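Local coordinates for protein saframycin Mx1 synthetase B (PDB 3KXW) that belongs to the AMP-binding proteins of the ANL clan, goes by the name fatty acid AMP ligase, and holds 5'-O-[(S)-(dodecanoyloxy)(hydroxy)phosphoryl]adenosine in its pocket, at residues Glu304-Phe309 against Glu321-Cys326; Leu250-His255 against Phe269-Cys274; Pro549-Thr552 against Ile556-Asn559. All coordinates share one frame; numbering follows the deposited sequence.

Contact 1 (Glu304-Phe309 against Glu321-Cys326); sequences ETMEHF and EAFYPC. With 1ZZ (5'-O-[(S)-(dodecanoyloxy)(hydroxy)phosphoryl]adenosine), chain B.
Met306, built as selenomethionine, lies over the ring of Phe323 in a Met-aromatic contact inside the beta-alpha-beta unit of strand 293-296, helix 303-313 and strand 323-328. Segment 304-309 runs nearly antiparallel to strand residues 323-326, at 162°. Starting at the backbone, Met306 CB sits 3.5 Å from Phe323 CE2, at the outer half of the ring. The next atom, CG, is almost exactly over the middle: it stands 3.5 Å from the Phe323 centroid and only 4° off the normal, a CH-pi contact. With chi2 at 180° the chain stays extended across the same face, so that SE comes down near the root of the ring, 3.6 Å from Phe323 CG, with Pro325 CG farther along at 4.4 Å. A bend at chi3 then turns the terminal CE aside. Phe309 comes from another direction, its CB in the plane of the Phe323 ring at the edge and its CD2 3.6 Å from Phe323 CZ; the two rings meet obliquely. All four residues are buried. Farther along the strand lies the ligand pocket, where Cys326 O accepts a hydrogen bond of 2.9 Å from N5 of 5'-O-[(S)-(dodecanoyloxy)(hydroxy)phosphoryl]adenosine.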
# COMPACT_ATOMS: atom_id res chain seq x y z
N GLU A 304 10.80 15.29 -8.59
CA GLU A 304 9.98 16.49 -8.66
C GLU A 304 8.95 16.54 -7.50
O GLU A 304 8.75 17.59 -6.89
CB GLU A 304 9.30 16.64 -10.03
CG GLU A 304 8.43 17.89 -10.15
CD GLU A 304 7.80 18.06 -11.55
OE1 GLU A 304 7.15 17.12 -12.05
OE2 GLU A 304 7.96 19.15 -12.14
N THR A 305 8.30 15.41 -7.23
CA THR A 305 7.40 15.29 -6.09
C THR A 305 8.05 15.69 -4.79
O THR A 305 7.48 16.46 -4.02
CB THR A 305 6.89 13.85 -5.93
OG1 THR A 305 6.16 13.49 -7.10
CG2 THR A 305 5.99 13.72 -4.69
N MSE A 306 9.23 15.15 -4.51
CA MSE A 306 9.85 15.42 -3.22
C MSE A 306 10.35 16.86 -3.12
O MSE A 306 10.33 17.46 -2.04
CB MSE A 306 10.96 14.41 -2.91
CG MSE A 306 10.36 13.04 -2.70
SE MSE A 306 11.60 11.61 -2.27
CE MSE A 306 12.40 11.44 -4.03
N GLU A 307 10.80 17.41 -4.24
CA GLU A 307 11.30 18.77 -4.24
C GLU A 307 10.13 19.72 -4.02
O GLU A 307 10.26 20.65 -3.23
CB GLU A 307 12.09 19.09 -5.52
CG GLU A 307 12.50 20.55 -5.72
CD GLU A 307 13.47 21.11 -4.68
OE1 GLU A 307 14.06 20.35 -3.89
OE2 GLU A 307 13.65 22.34 -4.65
N HIS A 308 9.00 19.47 -4.69
CA HIS A 308 7.78 20.26 -4.48
C HIS A 308 7.34 20.23 -3.04
O HIS A 308 6.97 21.25 -2.48
CB HIS A 308 6.61 19.73 -5.31
CG HIS A 308 6.65 20.08 -6.76
ND1 HIS A 308 5.64 19.76 -7.63
CD2 HIS A 308 7.59 20.73 -7.49
CE1 HIS A 308 5.95 20.19 -8.84
NE2 HIS A 308 7.13 20.78 -8.79
N PHE A 309 7.38 19.04 -2.43
CA PHE A 309 6.94 18.90 -1.05
C PHE A 309 7.90 19.62 -0.11
O PHE A 309 7.48 20.27 0.85
CB PHE A 309 6.87 17.41 -0.67
CG PHE A 309 6.24 17.19 0.67
CD1 PHE A 309 4.87 17.06 0.79
CD2 PHE A 309 7.02 17.13 1.81
CE1 PHE A 309 4.26 16.86 2.04
CE2 PHE A 309 6.43 16.95 3.07
CZ PHE A 309 5.05 16.79 3.17
N GLU A 321 16.22 15.98 3.78
CA GLU A 321 17.03 14.84 4.17
C GLU A 321 16.16 13.76 4.84
O GLU A 321 16.58 12.62 4.98
CB GLU A 321 18.14 15.26 5.16
CG GLU A 321 19.23 16.14 4.56
CD GLU A 321 18.77 17.58 4.30
OE1 GLU A 321 17.76 18.00 4.90
OE2 GLU A 321 19.43 18.27 3.50
N ALA A 322 14.98 14.14 5.29
CA ALA A 322 14.08 13.17 5.92
C ALA A 322 13.57 12.14 4.89
O ALA A 322 13.25 10.99 5.24
CB ALA A 322 12.90 13.89 6.56
N PHE A 323 13.50 12.55 3.62
CA PHE A 323 12.89 11.69 2.61
C PHE A 323 13.67 10.41 2.47
O PHE A 323 14.90 10.45 2.37
CB PHE A 323 12.81 12.38 1.25
CG PHE A 323 11.54 13.13 1.02
CD1 PHE A 323 10.31 12.48 1.07
CD2 PHE A 323 11.56 14.48 0.71
CE1 PHE A 323 9.14 13.18 0.82
CE2 PHE A 323 10.40 15.17 0.48
CZ PHE A 323 9.18 14.51 0.52
N TYR A 324 12.95 9.28 2.45
CA TYR A 324 13.58 7.97 2.48
C TYR A 324 12.91 7.07 1.46
O TYR A 324 11.97 6.35 1.79
CB TYR A 324 13.44 7.35 3.88
CG TYR A 324 14.22 6.07 4.08
CD1 TYR A 324 15.53 6.10 4.51
CD2 TYR A 324 13.63 4.83 3.86
CE1 TYR A 324 16.26 4.94 4.72
CE2 TYR A 324 14.36 3.64 4.06
CZ TYR A 324 15.67 3.71 4.48
OH TYR A 324 16.39 2.55 4.67
N PRO A 325 13.40 7.12 0.20
CA PRO A 325 12.92 6.22 -0.84
C PRO A 325 13.21 4.78 -0.43
O PRO A 325 14.24 4.52 0.17
CB PRO A 325 13.76 6.61 -2.07
CG PRO A 325 14.18 8.02 -1.80
CD PRO A 325 14.38 8.09 -0.31
N CYS A 326 12.31 3.87 -0.75
CA CYS A 326 12.55 2.45 -0.44
C CYS A 326 11.76 1.61 -1.42
O CYS A 326 10.79 2.09 -2.02
CB CYS A 326 12.14 2.12 1.02
SG CYS A 326 10.55 2.77 1.57
P 1ZZ B . 2.95 -4.51 -3.26
C1 1ZZ B . 7.84 1.75 9.03
N1 1ZZ B . 7.14 -0.60 -6.18
O1 1ZZ B . 4.39 -1.69 -2.48
C2 1ZZ B . 7.55 1.82 7.52
N2 1ZZ B . 8.31 0.18 -4.44
O2 1ZZ B . 3.72 -3.87 -1.93
C3 1ZZ B . 8.47 0.90 6.71
N3 1ZZ B . 8.29 0.84 -8.05
O3 1ZZ B . 3.11 -5.95 -3.25
C4 1ZZ B . 7.90 0.64 5.31
N4 1ZZ B . 9.97 2.30 -7.13
O4 1ZZ B . 1.39 -4.10 -3.18
C5 1ZZ B . 8.95 0.11 4.32
N5 1ZZ B . 10.60 2.36 -4.88
O5 1ZZ B . 3.55 -3.86 -4.68
C6 1ZZ B . 8.30 0.01 2.94
O6 1ZZ B . 5.06 -1.95 -6.15
C7 1ZZ B . 9.11 -0.33 1.66
O7 1ZZ B . 6.40 -2.71 -8.62
C8 1ZZ B . 8.41 -0.28 0.29
O8 1ZZ B . 6.66 -4.77 -7.27
C9 1ZZ B . 7.65 -1.59 0.05
C10 1ZZ B . 6.40 -1.45 -0.85
C11 1ZZ B . 5.59 -2.77 -0.76
C12 1ZZ B . 4.80 -2.95 -2.08
C13 1ZZ B . 4.94 -3.89 -4.96
C14 1ZZ B . 5.18 -3.25 -6.18
C15 1ZZ B . 6.62 -3.54 -6.75
C16 1ZZ B . 6.85 -2.57 -7.61
C17 1ZZ B . 6.28 -1.44 -6.88
C18 1ZZ B . 7.38 -0.65 -4.75
C19 1ZZ B . 8.71 0.86 -5.71
C20 1ZZ B . 8.06 0.37 -6.71
C21 1ZZ B . 9.16 1.79 -8.26
C22 1ZZ B . 9.79 1.90 -5.98

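Contact 2 (Leu250-His255 against Phe269-Cys274); sequences LSWLKH and FAYDYC
Trp252 reaches out from helix 250-259 and is met in turn by Ala270, Tyr271 and Cys274 of helix 269-277, which runs almost at right angles to it. These two helices come either side of strand 263-266 in the chain, and the contact joins them in the buried core of the AMP-binding enzyme region. At their closest the axes of the two segments are 11.0 Å apart, and the indole bridges much of that gap: with CG anti to the backbone N (chi1 -174°), the benzo side of the ring system is carried across to the other helix. Ala270 is the first to touch it, its CB 4.2 Å from Trp252 CZ3. Tyr271 follows. Its ring lies oblique to the indole, the planes 40° apart, and its CE1 approaches Trp252 CH2 to 3.7 Å. The Tyr271 hydroxyl is hydrogen-bonded elsewhere, to Phe295 O on strand 293-296. One turn on from Ala270, Cys274 sends its sulfur to the rim of the indole rather than over it: SG is 3.7 Å from Trp252 CE3 and lies 75° off the normal of the six-membered ring, a sulfur-aromatic contact at the edge. From its own helix Trp252 has Leu253 CD2 over one face, toward the rim. No hydrogen bond passes between the two segments. The indole NE1 is satisfied by Ser264 OG on strand 263-266, so the tryptophan is fixed at its polar edge by the sheet, while its hydrocarbon edge meets the crossing helix mainly, it seems, through dispersion, with a sulfur-aromatic contribution from Cys274.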
# COMPACT_ATOMS: atom_id res chain seq x y z
N LEU A 250 -4.16 17.85 5.11
CA LEU A 250 -3.53 18.63 6.16
C LEU A 250 -3.52 17.87 7.48
O LEU A 250 -2.58 18.02 8.28
CB LEU A 250 -4.26 19.96 6.36
CG LEU A 250 -3.80 20.76 7.57
CD1 LEU A 250 -2.36 21.17 7.39
CD2 LEU A 250 -4.69 21.98 7.73
N SER A 251 -4.54 17.05 7.74
CA SER A 251 -4.59 16.35 9.02
C SER A 251 -3.39 15.41 9.22
O SER A 251 -2.94 15.20 10.35
CB SER A 251 -5.92 15.63 9.26
OG SER A 251 -6.05 14.53 8.40
N TRP A 252 -2.84 14.88 8.14
CA TRP A 252 -1.61 14.08 8.26
C TRP A 252 -0.50 14.89 8.93
O TRP A 252 0.19 14.42 9.84
CB TRP A 252 -1.14 13.64 6.87
CG TRP A 252 0.05 12.69 6.83
CD1 TRP A 252 0.54 11.93 7.85
CD2 TRP A 252 0.83 12.37 5.67
NE1 TRP A 252 1.60 11.17 7.40
CE2 TRP A 252 1.79 11.41 6.07
CE3 TRP A 252 0.80 12.80 4.34
CZ2 TRP A 252 2.73 10.88 5.17
CZ3 TRP A 252 1.75 12.28 3.44
CH2 TRP A 252 2.70 11.32 3.87
N LEU A 253 -0.30 16.11 8.45
CA LEU A 253 0.81 16.94 8.93
C LEU A 253 0.49 17.55 10.30
O LEU A 253 1.38 17.71 11.14
CB LEU A 253 1.17 18.01 7.89
CG LEU A 253 1.31 17.49 6.45
CD1 LEU A 253 1.69 18.66 5.54
CD2 LEU A 253 2.35 16.37 6.33
N LYS A 254 -0.78 17.88 10.53
CA LYS A 254 -1.23 18.27 11.88
C LYS A 254 -0.97 17.18 12.93
O LYS A 254 -0.47 17.47 14.03
CB LYS A 254 -2.71 18.62 11.90
CG LYS A 254 -3.02 20.01 11.38
CD LYS A 254 -4.48 20.36 11.72
CE LYS A 254 -4.85 21.78 11.31
NZ LYS A 254 -6.28 22.10 11.60
N HIS A 255 -1.32 15.95 12.61
CA HIS A 255 -1.06 14.87 13.57
C HIS A 255 0.42 14.60 13.78
O HIS A 255 0.84 14.32 14.90
CB HIS A 255 -1.81 13.59 13.21
CG HIS A 255 -3.28 13.71 13.39
ND1 HIS A 255 -4.20 13.09 12.57
CD2 HIS A 255 -4.00 14.43 14.28
CE1 HIS A 255 -5.42 13.40 12.97
NE2 HIS A 255 -5.33 14.20 14.01
N PHE A 269 2.60 9.47 -4.59
CA PHE A 269 1.49 10.39 -4.90
C PHE A 269 1.03 11.26 -3.72
O PHE A 269 0.55 12.39 -3.90
CB PHE A 269 0.28 9.62 -5.44
CG PHE A 269 -0.64 9.14 -4.36
CD1 PHE A 269 -1.66 9.95 -3.89
CD2 PHE A 269 -0.47 7.87 -3.79
CE1 PHE A 269 -2.49 9.53 -2.87
CE2 PHE A 269 -1.30 7.45 -2.77
CZ PHE A 269 -2.31 8.29 -2.31
N ALA A 270 1.14 10.74 -2.49
CA ALA A 270 0.52 11.43 -1.37
C ALA A 270 1.25 12.74 -1.02
O ALA A 270 0.64 13.69 -0.48
CB ALA A 270 0.43 10.50 -0.14
N TYR A 271 2.54 12.81 -1.34
CA TYR A 271 3.28 14.05 -1.15
C TYR A 271 2.78 15.13 -2.14
O TYR A 271 2.57 16.28 -1.77
CB TYR A 271 4.81 13.79 -1.22
CG TYR A 271 5.31 12.87 -0.10
CD1 TYR A 271 5.41 13.31 1.20
CD2 TYR A 271 5.64 11.55 -0.37
CE1 TYR A 271 5.84 12.48 2.23
CE2 TYR A 271 6.07 10.69 0.65
CZ TYR A 271 6.17 11.16 1.94
OH TYR A 271 6.59 10.33 2.95
N ASP A 272 2.52 14.73 -3.38
CA ASP A 272 1.96 15.64 -4.36
C ASP A 272 0.58 16.07 -3.94
O ASP A 272 0.18 17.21 -4.16
CB ASP A 272 1.85 14.97 -5.72
CG ASP A 272 3.19 14.87 -6.42
OD1 ASP A 272 3.92 15.87 -6.48
OD2 ASP A 272 3.50 13.77 -6.91
N TYR A 273 -0.16 15.15 -3.35
CA TYR A 273 -1.54 15.42 -2.95
C TYR A 273 -1.57 16.49 -1.86
O TYR A 273 -2.43 17.37 -1.87
CB TYR A 273 -2.20 14.12 -2.49
CG TYR A 273 -3.69 14.19 -2.30
CD1 TYR A 273 -4.56 14.21 -3.38
CD2 TYR A 273 -4.22 14.20 -1.04
CE1 TYR A 273 -5.96 14.27 -3.18
CE2 TYR A 273 -5.56 14.24 -0.83
CZ TYR A 273 -6.44 14.28 -1.88
OH TYR A 273 -7.79 14.33 -1.56
N CYS A 274 -0.64 16.38 -0.90
CA CYS A 274 -0.46 17.44 0.11
C CYS A 274 -0.13 18.79 -0.49
O CYS A 274 -0.74 19.80 -0.12
CB CYS A 274 0.64 17.07 1.09
SG CYS A 274 0.20 15.75 2.26

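Contact 3 (Pro549-Thr552 against Ile556-Asn559); sequences PHTT and IRRN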
# COMPACT_ATOMS: atom_id res chain seq x y z
N PRO A 549 -18.56 11.14 -28.86
CA PRO A 549 -19.52 10.65 -29.86
C PRO A 549 -20.44 9.57 -29.29
O PRO A 549 -20.02 8.80 -28.42
CB PRO A 549 -18.62 10.09 -30.97
CG PRO A 549 -17.28 10.73 -30.76
CD PRO A 549 -17.16 10.90 -29.26
N HIS A 550 -21.68 9.51 -29.77
CA HIS A 550 -22.60 8.48 -29.33
C HIS A 550 -21.99 7.12 -29.57
O HIS A 550 -21.41 6.86 -30.63
CB HIS A 550 -23.94 8.57 -30.06
CG HIS A 550 -24.78 7.34 -29.92
ND1 HIS A 550 -25.62 7.13 -28.84
CD2 HIS A 550 -24.88 6.23 -30.69
CE1 HIS A 550 -26.21 5.95 -28.97
NE2 HIS A 550 -25.78 5.39 -30.09
N THR A 551 -22.12 6.24 -28.58
CA THR A 551 -21.66 4.87 -28.72
C THR A 551 -22.13 4.06 -27.53
O THR A 551 -22.36 4.60 -26.45
CB THR A 551 -20.12 4.76 -28.87
OG1 THR A 551 -19.73 3.37 -28.90
CG2 THR A 551 -19.41 5.45 -27.71
N THR A 552 -22.27 2.77 -27.75
CA THR A 552 -22.66 1.87 -26.68
C THR A 552 -21.41 1.12 -26.23
O THR A 552 -21.50 0.19 -25.45
CB THR A 552 -23.74 0.88 -27.17
OG1 THR A 552 -23.23 0.11 -28.26
CG2 THR A 552 -24.97 1.63 -27.65
N ILE A 556 -14.69 2.16 -27.66
CA ILE A 556 -14.74 3.20 -28.68
C ILE A 556 -14.68 4.60 -28.05
O ILE A 556 -13.94 5.49 -28.51
CB ILE A 556 -16.03 3.06 -29.53
CG1 ILE A 556 -16.09 1.69 -30.21
CG2 ILE A 556 -16.13 4.18 -30.56
CD1 ILE A 556 -14.89 1.39 -31.08
N ARG A 557 -15.46 4.79 -27.00
CA ARG A 557 -15.49 6.07 -26.30
C ARG A 557 -14.11 6.40 -25.75
O ARG A 557 -13.62 7.53 -25.86
CB ARG A 557 -16.52 6.00 -25.17
CG ARG A 557 -16.93 7.34 -24.58
CD ARG A 557 -17.99 7.16 -23.49
NE ARG A 557 -19.26 6.74 -24.04
CZ ARG A 557 -19.83 5.56 -23.79
NH1 ARG A 557 -19.23 4.68 -22.99
NH2 ARG A 557 -20.99 5.25 -24.34
N ARG A 558 -13.50 5.40 -25.13
CA ARG A 558 -12.19 5.52 -24.50
C ARG A 558 -11.11 5.83 -25.53
O ARG A 558 -10.24 6.68 -25.30
CB ARG A 558 -11.90 4.17 -23.83
CG ARG A 558 -10.76 4.13 -22.90
CD ARG A 558 -10.76 2.79 -22.15
NE ARG A 558 -12.08 2.44 -21.63
CZ ARG A 558 -12.67 1.26 -21.84
NH1 ARG A 558 -12.06 0.33 -22.55
NH2 ARG A 558 -13.87 1.01 -21.33
N ASN A 559 -11.17 5.16 -26.67
CA ASN A 559 -10.21 5.42 -27.74
C ASN A 559 -10.33 6.81 -28.33
O ASN A 559 -9.33 7.43 -28.68
CB ASN A 559 -10.32 4.37 -28.85
CG ASN A 559 -9.87 3.00 -28.38
OD1 ASN A 559 -9.14 2.88 -27.40
ND2 ASN A 559 -10.33 1.95 -29.07
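Thr551 OG1 lies against Ile556, 3.8 Å from its CB, while taking a hydrogen bond from the backbone N of Ser553. That bond spans two residues of the chain, as in an ST turn, and it ties the loop back on itself just ahead of helix 554-567. The hydroxyl can do both because it stands anti to the Thr551 backbone N (chi1 175°), which turns it toward the start of the helix and leaves the methyl on the side of Arg557. There CG2 rests over one face of the guanidinium, 3.7 Å from Arg557 NH2, and also touches the first carbon of the same side chain, 3.9 Å from Arg557 CB. The arginine therefore curls round the methyl: its chain runs extended at first and then bends at chi3 (-70°), bringing the flat group back over the threonine. Arg557 NH2 also comes very near Thr551 O, but the angle is poor and the approach counts as a doubtful contact, not a hydrogen bond. In the next residue, Arg558, NE forms a salt bridge with Glu474 of helix 469-479. Arg557 itself touches Lys488 on strand 486-496. The contact is a surface one, small and mixed in character, with Ile556 and Thr552 at its exposed margin. Pro549 opens a sequence of the form Pro-x-x-x-x-Gly-Lys, consistent with the A10 core motif of ANL-clan proteins, here a loop folding onto the first turn of the helix it leads into.

Overall arrangement
Contacts 1 and 2 belong to one buried core; contact 3 is a surface turn about 40 Å from contact 1 and 37 Å from contact 2, centre to centre, in the C-terminal part of the chain. The first two touch directly. Helix 269-277 packs beside helix 303-313, where Thr305 OG1 and Asp272 OD2 probably share a hydrogen bond of 2.7 Å, and the ring of Tyr271 meets those of Phe309 and Phe323 edge-to-face. Aromatic rings and sulfur or selenium dominate both. Contact 1 alone reaches the ligand, through its strand. Contact 3 relies on methyl, hydroxyl and guanidinium groups within a short local loop.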